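4-amino-4-deoxy-L-arabinose transferase or related glycosyltransferases of PMT family (PDB 5EZM) probably transfers 4-amino-4-deoxy-L-arabinose to lipid A, as a zinc-containing membrane glycosyltransferase of the GT-C fold. Local coordinates at residues A[324-335]-A[349-359]. Sequence-based numbering, arbitrary orientation.
Sequences ALMAGIWAIAIF and IVPVIPALGIL. With DSL (mono-trans, octa-cis decaprenyl-phosphate), chain C.
Ala327 and Ala331 of helix 324-335 lie against Ala355 and Val352 of helix 352-359, the two axes running roughly antiparallel at 146° and approaching to 8.3 Å. The close approach is consistent with the alanines at the crossing: the CA atoms of Ala331 and Val352 are 4.5 Å apart, and the CB atoms of Ala327 and Ala355 meet at 3.9 Å. Leu359 closes one end, its CD2 resting on the methyl of Ala324 and its CD1 against the CA of Gly328. Toward the other end, CG2 of Ile334 slides past CG1 of Val352 at 3.6 Å, and CD1 of Ile349 reaches CA and CD1 of Phe335.

The polar link comes from Trp330, whose CG stands anti to the backbone N (chi1 -177°), bringing the pyrrole edge to the second segment. Trp330 NE1 donates to Pro351 O at 3.0 Å; the acceptor lies in the indole plane, while the donor approaches from above the carbonyl plane. CD1 of Ile334 sits over one indole face, toward its rim, and Trp330 CZ3 touches C23 of the decaprenyl phosphate at 3.5 Å. An alanine here is likely to leave Pro351 O without its indole donor and the prenyl chain without the flank it rests on at this point.

Two consecutive helices of the GT-C membrane part thus pack antiparallel, the first lending Met326 and Trp330 to the decaprenyl phosphate pocket; helix 209-224 packs on Met326 and Ile334, helix 160-178 on Trp330, and helices 149-155 and 288-295 on Ile349.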
ATOM      1  N   ALA A 324       4.003  -8.871  24.414  1.00 87.51           N
ATOM      2  CA  ALA A 324       2.630  -8.895  23.916  1.00 85.18           C
ATOM      3  C   ALA A 324       1.890  -7.610  24.273  1.00 85.10           C
ATOM      4  O   ALA A 324       1.122  -7.082  23.460  1.00 82.51           O
ATOM      5  CB  ALA A 324       1.891 -10.112  24.471  1.00 86.47           C
ATOM      6  N   LEU A 325       2.113  -7.091  25.484  1.00 87.32           N
ATOM      7  CA  LEU A 325       1.534  -5.804  25.855  1.00 86.34           C
ATOM      8  C   LEU A 325       2.049  -4.689  24.953  1.00 85.73           C
ATOM      9  O   LEU A 325       1.305  -3.761  24.616  1.00 87.16           O
ATOM     10  CB  LEU A 325       1.840  -5.497  27.322  1.00 87.55           C
ATOM     11  CG  LEU A 325       1.440  -4.121  27.860  1.00 87.72           C
ATOM     12  CD1 LEU A 325      -0.064  -3.926  27.806  1.00 87.09           C
ATOM     13  CD2 LEU A 325       1.953  -3.934  29.280  1.00 90.23           C
ATOM     14  N   MET A 326       3.318  -4.767  24.541  1.00 83.96           N
ATOM     15  CA  MET A 326       3.859  -3.754  23.641  1.00 83.82           C
ATOM     16  C   MET A 326       3.190  -3.816  22.273  1.00 81.93           C
ATOM     17  O   MET A 326       2.884  -2.776  21.676  1.00 82.04           O
ATOM     18  CB  MET A 326       5.371  -3.921  23.504  1.00 85.59           C
ATOM     19  CG  MET A 326       6.016  -2.930  22.548  1.00 85.11           C
ATOM     20  SD  MET A 326       6.005  -1.246  23.191  1.00 88.88           S
ATOM     21  CE  MET A 326       7.178  -1.385  24.539  1.00 91.65           C
ATOM     22  N   ALA A 327       2.956  -5.025  21.759  1.00 79.64           N
ATOM     23  CA  ALA A 327       2.256  -5.154  20.484  1.00 77.17           C
ATOM     24  C   ALA A 327       0.818  -4.662  20.594  1.00 78.82           C
ATOM     25  O   ALA A 327       0.312  -3.990  19.685  1.00 77.26           O
ATOM     26  CB  ALA A 327       2.293  -6.607  20.009  1.00 75.85           C
ATOM     27  N   GLY A 328       0.147  -4.981  21.702  1.00 81.18           N
ATOM     28  CA  GLY A 328      -1.224  -4.537  21.876  1.00 80.75           C
ATOM     29  C   GLY A 328      -1.345  -3.030  21.989  1.00 80.47           C
ATOM     30  O   GLY A 328      -2.255  -2.428  21.414  1.00 80.30           O
ATOM     31  N   ILE A 329      -0.432  -2.399  22.732  1.00 80.82           N
ATOM     32  CA  ILE A 329      -0.432  -0.942  22.812  1.00 80.85           C
ATOM     33  C   ILE A 329      -0.063  -0.335  21.465  1.00 78.92           C
ATOM     34  O   ILE A 329      -0.542   0.748  21.110  1.00 80.62           O
ATOM     35  CB  ILE A 329       0.510  -0.474  23.937  1.00 81.64           C
ATOM     36  CG1 ILE A 329      -0.034  -0.924  25.294  1.00 83.93           C
ATOM     37  CG2 ILE A 329       0.683   1.035  23.911  1.00 81.97           C
ATOM     38  CD1 ILE A 329       0.829  -0.524  26.468  1.00 87.15           C
ATOM     39  N   TRP A 330       0.781  -1.018  20.691  1.00 75.44           N
ATOM     40  CA  TRP A 330       1.052  -0.604  19.319  1.00 69.98           C
ATOM     41  C   TRP A 330      -0.240  -0.529  18.512  1.00 68.11           C
ATOM     42  O   TRP A 330      -0.634   0.544  18.033  1.00 70.02           O
ATOM     43  CB  TRP A 330       2.047  -1.583  18.690  1.00 66.55           C
ATOM     44  CG  TRP A 330       2.486  -1.262  17.298  1.00 61.85           C
ATOM     45  CD1 TRP A 330       1.841  -1.581  16.139  1.00 58.76           C
ATOM     46  CD2 TRP A 330       3.690  -0.590  16.916  1.00 59.09           C
ATOM     47  NE1 TRP A 330       2.563  -1.135  15.058  1.00 54.94           N
ATOM     48  CE2 TRP A 330       3.703  -0.523  15.510  1.00 55.05           C
ATOM     49  CE3 TRP A 330       4.754  -0.028  17.626  1.00 58.33           C
ATOM     50  CZ2 TRP A 330       4.736   0.082  14.803  1.00 53.04           C
ATOM     51  CZ3 TRP A 330       5.777   0.571  16.920  1.00 55.37           C
ATOM     52  CH2 TRP A 330       5.762   0.622  15.526  1.00 52.64           C
ATOM     53  N   ALA A 331      -0.936  -1.662  18.396  1.00 66.19           N
ATOM     54  CA  ALA A 331      -2.144  -1.724  17.576  1.00 65.06           C
ATOM     55  C   ALA A 331      -3.216  -0.763  18.082  1.00 68.30           C
ATOM     56  O   ALA A 331      -3.803  -0.003  17.301  1.00 68.40           O
ATOM     57  CB  ALA A 331      -2.675  -3.156  17.543  1.00 63.31           C
ATOM     58  N   ILE A 332      -3.486  -0.781  19.389  1.00 70.71           N
ATOM     59  CA  ILE A 332      -4.574   0.028  19.934  1.00 74.94           C
ATOM     60  C   ILE A 332      -4.244   1.513  19.827  1.00 77.34           C
ATOM     61  O   ILE A 332      -5.074   2.319  19.389  1.00 78.81           O
ATOM     62  CB  ILE A 332      -4.872  -0.377  21.388  1.00 78.66           C
ATOM     63  CG1 ILE A 332      -5.351  -1.829  21.455  1.00 79.79           C
ATOM     64  CG2 ILE A 332      -5.915   0.551  21.995  1.00 79.03           C
ATOM     65  CD1 ILE A 332      -5.425  -2.384  22.867  1.00 80.98           C
ATOM     66  N   ALA A 333      -3.029   1.895  20.225  1.00 75.92           N
ATOM     67  CA  ALA A 333      -2.649   3.304  20.207  1.00 75.18           C
ATOM     68  C   ALA A 333      -2.667   3.863  18.790  1.00 74.10           C
ATOM     69  O   ALA A 333      -3.200   4.952  18.549  1.00 76.95           O
ATOM     70  CB  ALA A 333      -1.271   3.484  20.840  1.00 76.85           C
ATOM     71  N   ILE A 334      -2.088   3.134  17.833  1.00 70.30           N
ATOM     72  CA  ILE A 334      -2.096   3.622  16.457  1.00 67.37           C
ATOM     73  C   ILE A 334      -3.522   3.672  15.916  1.00 69.59           C
ATOM     74  O   ILE A 334      -3.906   4.620  15.211  1.00 69.66           O
ATOM     75  CB  ILE A 334      -1.173   2.752  15.585  1.00 62.47           C
ATOM     76  CG1 ILE A 334       0.281   2.952  16.014  1.00 63.14           C
ATOM     77  CG2 ILE A 334      -1.339   3.092  14.119  1.00 59.64           C
ATOM     78  CD1 ILE A 334       1.260   2.067  15.287  1.00 63.03           C
ATOM     79  N   PHE A 335      -4.338   2.671  16.265  1.00 71.01           N
ATOM     80  CA  PHE A 335      -5.728   2.646  15.820  1.00 69.81           C
ATOM     81  C   PHE A 335      -6.486   3.874  16.306  1.00 74.51           C
ATOM     82  O   PHE A 335      -7.160   4.549  15.520  1.00 77.91           O
ATOM     83  CB  PHE A 335      -6.413   1.369  16.305  1.00 67.98           C
ATOM     84  CG  PHE A 335      -7.854   1.257  15.889  1.00 66.33           C
ATOM     85  CD1 PHE A 335      -8.195   0.692  14.672  1.00 65.80           C
ATOM     86  CD2 PHE A 335      -8.867   1.711  16.717  1.00 66.67           C
ATOM     87  CE1 PHE A 335      -9.521   0.588  14.286  1.00 66.85           C
ATOM     88  CE2 PHE A 335     -10.192   1.611  16.337  1.00 67.38           C
ATOM     89  CZ  PHE A 335     -10.522   1.050  15.122  1.00 66.58           C
ATOM     90  N   ILE A 349      -4.175   2.565   8.571  1.00 64.96           N
ATOM     91  CA  ILE A 349      -4.287   1.591   9.652  1.00 61.70           C
ATOM     92  C   ILE A 349      -3.431   0.352   9.425  1.00 60.95           C
ATOM     93  O   ILE A 349      -3.323  -0.485  10.334  1.00 66.12           O
ATOM     94  CB  ILE A 349      -5.766   1.205   9.867  1.00 58.00           C
ATOM     95  CG1 ILE A 349      -6.019   0.897  11.337  1.00 61.38           C
ATOM     96  CG2 ILE A 349      -6.154   0.014   9.012  1.00 56.09           C
ATOM     97  CD1 ILE A 349      -5.537   1.984  12.262  1.00 64.83           C
ATOM     98  N   VAL A 350      -2.792   0.223   8.257  1.00 55.33           N
ATOM     99  CA  VAL A 350      -2.025  -0.996   7.964  1.00 52.74           C
ATOM    100  C   VAL A 350      -0.922  -1.269   8.979  1.00 56.74           C
ATOM    101  O   VAL A 350      -0.740  -2.438   9.353  1.00 58.36           O
ATOM    102  CB  VAL A 350      -1.514  -0.962   6.516  1.00 47.91           C
ATOM    103  CG1 VAL A 350      -0.675  -2.188   6.227  1.00 45.46           C
ATOM    104  CG2 VAL A 350      -2.685  -0.893   5.540  1.00 47.56           C
ATOM    105  N   PRO A 351      -0.155  -0.283   9.469  1.00 58.98           N
ATOM    106  CA  PRO A 351       0.926  -0.599  10.422  1.00 59.55           C
ATOM    107  C   PRO A 351       0.496  -1.352  11.682  1.00 63.94           C
ATOM    108  O   PRO A 351       1.375  -1.853  12.398  1.00 65.61           O
ATOM    109  CB  PRO A 351       1.491   0.781  10.777  1.00 56.15           C
ATOM    110  CG  PRO A 351       1.280   1.570   9.563  1.00 54.98           C
ATOM    111  CD  PRO A 351      -0.049   1.115   9.007  1.00 57.90           C
ATOM    112  N   VAL A 352      -0.801  -1.456  11.986  1.00 65.28           N
ATOM    113  CA  VAL A 352      -1.195  -2.220  13.167  1.00 68.18           C
ATOM    114  C   VAL A 352      -1.207  -3.720  12.900  1.00 67.42           C
ATOM    115  O   VAL A 352      -1.168  -4.509  13.854  1.00 70.44           O
ATOM    116  CB  VAL A 352      -2.574  -1.790  13.698  1.00 70.34           C
ATOM    117  CG1 VAL A 352      -2.678  -0.278  13.754  1.00 72.89           C
ATOM    118  CG2 VAL A 352      -3.695  -2.383  12.853  1.00 69.33           C
ATOM    119  N   ILE A 353      -1.245  -4.137  11.630  1.00 62.54           N
ATOM    120  CA  ILE A 353      -1.410  -5.558  11.318  1.00 61.70           C
ATOM    121  C   ILE A 353      -0.247  -6.407  11.825  1.00 66.03           C
ATOM    122  O   ILE A 353      -0.505  -7.457  12.438  1.00 68.51           O
ATOM    123  CB  ILE A 353      -1.664  -5.742   9.812  1.00 58.43           C
ATOM    124  CG1 ILE A 353      -2.922  -4.980   9.391  1.00 58.50           C
ATOM    125  CG2 ILE A 353      -1.795  -7.220   9.465  1.00 55.88           C
ATOM    126  CD1 ILE A 353      -4.184  -5.450  10.081  1.00 59.43           C
ATOM    127  N   PRO A 354       1.028  -6.040  11.609  1.00 65.02           N
ATOM    128  CA  PRO A 354       2.116  -6.895  12.127  1.00 63.48           C
ATOM    129  C   PRO A 354       1.999  -7.181  13.615  1.00 63.84           C
ATOM    130  O   PRO A 354       2.111  -8.342  14.031  1.00 62.63           O
ATOM    131  CB  PRO A 354       3.377  -6.087  11.795  1.00 62.09           C
ATOM    132  CG  PRO A 354       2.997  -5.264  10.636  1.00 60.68           C
ATOM    133  CD  PRO A 354       1.564  -4.893  10.851  1.00 61.48           C
ATOM    134  N   ALA A 355       1.760  -6.147  14.427  1.00 64.67           N
ATOM    135  CA  ALA A 355       1.570  -6.351  15.859  1.00 67.66           C
ATOM    136  C   ALA A 355       0.453  -7.352  16.120  1.00 67.40           C
ATOM    137  O   ALA A 355       0.632  -8.322  16.872  1.00 67.19           O
ATOM    138  CB  ALA A 355       1.273  -5.016  16.543  1.00 69.15           C
ATOM    139  N   LEU A 356      -0.707  -7.141  15.488  1.00 64.42           N
ATOM    140  CA  LEU A 356      -1.794  -8.111  15.571  1.00 60.22           C
ATOM    141  C   LEU A 356      -1.298  -9.507  15.224  1.00 62.17           C
ATOM    142  O   LEU A 356      -1.595 -10.478  15.934  1.00 66.74           O
ATOM    143  CB  LEU A 356      -2.938  -7.702  14.645  1.00 52.75           C
ATOM    144  CG  LEU A 356      -3.666  -6.409  15.005  1.00 49.83           C
ATOM    145  CD1 LEU A 356      -4.752  -6.115  13.984  1.00 48.39           C
ATOM    146  CD2 LEU A 356      -4.246  -6.489  16.410  1.00 48.48           C
ATOM    147  N   GLY A 357      -0.513  -9.618  14.146  1.00 58.74           N
ATOM    148  CA  GLY A 357       0.081 -10.899  13.799  1.00 60.08           C
ATOM    149  C   GLY A 357       0.770 -11.551  14.978  1.00 64.70           C
ATOM    150  O   GLY A 357       0.471 -12.697  15.336  1.00 66.11           O
ATOM    151  N   ILE A 358       1.670 -10.808  15.633  1.00 64.67           N
ATOM    152  CA  ILE A 358       2.340 -11.325  16.824  1.00 63.42           C
ATOM    153  C   ILE A 358       1.309 -11.842  17.816  1.00 65.42           C
ATOM    154  O   ILE A 358       1.378 -12.993  18.266  1.00 67.91           O
ATOM    155  CB  ILE A 358       3.230 -10.241  17.456  1.00 62.31           C
ATOM    156  CG1 ILE A 358       4.291  -9.771  16.460  1.00 60.34           C
ATOM    157  CG2 ILE A 358       3.876 -10.756  18.739  1.00 63.43           C
ATOM    158  CD1 ILE A 358       5.225  -8.726  17.029  1.00 62.01           C
ATOM    159  N   LEU A 359       0.313 -11.011  18.135  1.00 66.46           N
ATOM    160  CA  LEU A 359      -0.727 -11.439  19.062  1.00 68.51           C
ATOM    161  C   LEU A 359      -1.403 -12.707  18.560  1.00 68.87           C
ATOM    162  O   LEU A 359      -1.541 -13.687  19.304  1.00 70.72           O
ATOM    163  CB  LEU A 359      -1.747 -10.319  19.269  1.00 68.61           C
ATOM    164  CG  LEU A 359      -1.218  -9.084  20.002  1.00 69.91           C
ATOM    165  CD1 LEU A 359      -2.345  -8.107  20.317  1.00 68.86           C
ATOM    166  CD2 LEU A 359      -0.489  -9.496  21.271  1.00 73.29           C
TER
HETATM  167  C21 DSL C 602       6.922   0.891  20.541  1.00 81.97           C
HETATM  168  C22 DSL C 602       8.287   1.102  19.910  1.00 82.64           C
HETATM  169  C23 DSL C 602       8.753   0.189  18.783  1.00 84.58           C
HETATM  170  C24 DSL C 602       9.077   2.094  20.349  1.00 81.65           C
HETATM  171  C25 DSL C 602      10.472   2.322  19.711  1.00 80.59           C
HETATM  172  C26 DSL C 602      10.646   3.845  19.459  1.00 80.40           C
HETATM  173  C27 DSL C 602      11.936   4.357  20.186  1.00 81.00           C
HETATM  174  C28 DSL C 602      13.095   3.374  20.483  1.00 81.50           C
HETATM  175  C29 DSL C 602      12.034   5.652  20.550  1.00 82.52           C
HETATM  176  C30 DSL C 602      10.872   6.634  20.248  1.00 83.52           C
HETATM  177  C31 DSL C 602      10.861   7.792  21.301  1.00 83.68           C
HETATM  178  C32 DSL C 602      10.848   9.181  20.570  1.00 83.34           C
HETATM  179  C33 DSL C 602      12.155   9.777  20.016  1.00 82.79           C
HETATM  180  C34 DSL C 602       9.685   9.863  20.437  1.00 83.61           C